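PDB 3ING: homoserine dehydrogenase from Thermoplasma acidophilum, which catalyses the NADPH-dependent interconversion of aspartate semialdehyde and homoserine, a shared step of threonine and methionine biosynthesis. Local coordinates for the interface of chains A and B. Residues are numbered along the deposited sequence; one frame, centred on the assembly and turned at random. Chains: chain A/B, Homoserine dehydrogenase.

The interface of chains A and B. Residues chain A 22, 307-308, 311; chain B 161, 292-293.
A:Tyr307 CE2, on the ring edge, packs against the backbone CA of B:Ser293 at 3.9 Å. This pair is the apolar centre of a patch in the two-fold interface of the deposited, possibly biological, homoserine dehydrogenase dimer. Helix 306-321 of chain A meets the short turn between strands 286-291 and 296-301 of chain B, apparently a beta-hairpin. A:Tyr307 has CG anti to the backbone N (chi1 178°), which swings the ring outward and along the helix towards the turn. A:Ile22 of helix 14-29 lays its CD1 over one face of the ring; the same methyl is 4.0 Å from B:Ser293 O, a loose contact. One helical turn after A:Tyr307, A:Gly311 has no side chain, and its CA lies 3.3 Å from the same B:Ser293 O. B:Pro161 extends the patch, with its ring carbon CG 3.5 Å from A:Gly311 O. At the polar rim the phenol OH of A:Tyr307 donates a hydrogen bond of 2.7 Å to the backbone B:Asp292 O. The acceptor lies in the plane of the phenol ring, at its edge. The donor sits on a carbonyl lone pair, with a C=O...OH angle of 142°. A phenylalanine here would lack the hydroxyl and would probably leave B:Asp292 O without its donor from chain A. Within the turn, B:Ser293 OG donates to the carboxylate B:Asp292 OD1 at 3.1 Å, from well above the carboxylate plane. This bond may steady the carbonyl that A:Tyr307 grips.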
# COMPACT_ATOMS: atom_id res chain seq x y z
N ILE A 22 -7.21 -8.73 -18.03
CA ILE A 22 -7.24 -8.96 -16.58
C ILE A 22 -8.64 -9.27 -16.10
O ILE A 22 -8.83 -10.20 -15.33
CB ILE A 22 -6.60 -7.77 -15.80
CG1 ILE A 22 -5.09 -7.75 -16.11
CG2 ILE A 22 -6.82 -7.89 -14.27
CD1 ILE A 22 -4.31 -6.57 -15.57
N TYR A 307 0.57 -3.54 -18.72
CA TYR A 307 -0.14 -4.63 -18.06
C TYR A 307 -0.36 -4.32 -16.56
O TYR A 307 -1.42 -4.55 -16.01
CB TYR A 307 0.59 -5.94 -18.25
CG TYR A 307 -0.07 -7.10 -17.56
CD1 TYR A 307 -1.20 -7.70 -18.08
CD2 TYR A 307 0.43 -7.58 -16.36
CE1 TYR A 307 -1.83 -8.73 -17.44
CE2 TYR A 307 -0.16 -8.63 -15.71
CZ TYR A 307 -1.30 -9.19 -16.25
OH TYR A 307 -1.90 -10.22 -15.57
N GLU A 308 0.70 -3.86 -15.91
CA GLU A 308 0.69 -3.47 -14.49
C GLU A 308 -0.17 -2.26 -14.26
O GLU A 308 -0.88 -2.18 -13.27
CB GLU A 308 2.11 -3.23 -14.01
CG GLU A 308 2.97 -4.51 -14.04
CD GLU A 308 3.54 -4.90 -15.39
OE1 GLU A 308 3.60 -4.09 -16.34
OE2 GLU A 308 4.03 -6.03 -15.48
N GLY A 311 -3.62 -3.44 -14.17
CA GLY A 311 -3.92 -4.06 -12.90
C GLY A 311 -4.31 -3.02 -11.87
O GLY A 311 -5.19 -3.26 -11.07
N PRO B 161 -6.84 -7.45 -7.75
CA PRO B 161 -6.99 -8.36 -8.88
C PRO B 161 -6.05 -9.57 -8.92
O PRO B 161 -6.28 -10.48 -9.70
CB PRO B 161 -6.66 -7.48 -10.08
CG PRO B 161 -6.52 -6.13 -9.57
CD PRO B 161 -6.26 -6.17 -8.15
N ASP B 292 0.39 -11.85 -9.98
CA ASP B 292 0.14 -12.20 -11.35
C ASP B 292 -0.56 -11.08 -12.15
O ASP B 292 -0.61 -11.19 -13.36
CB ASP B 292 -0.58 -13.55 -11.45
CG ASP B 292 -2.03 -13.50 -10.98
OD1 ASP B 292 -2.45 -12.45 -10.50
OD2 ASP B 292 -2.75 -14.52 -11.08
N SER B 293 -1.11 -10.05 -11.48
CA SER B 293 -1.80 -8.94 -12.18
C SER B 293 -1.36 -7.51 -11.81
O SER B 293 -1.84 -6.53 -12.42
CB SER B 293 -3.30 -9.06 -11.93
OG SER B 293 -3.77 -10.34 -12.29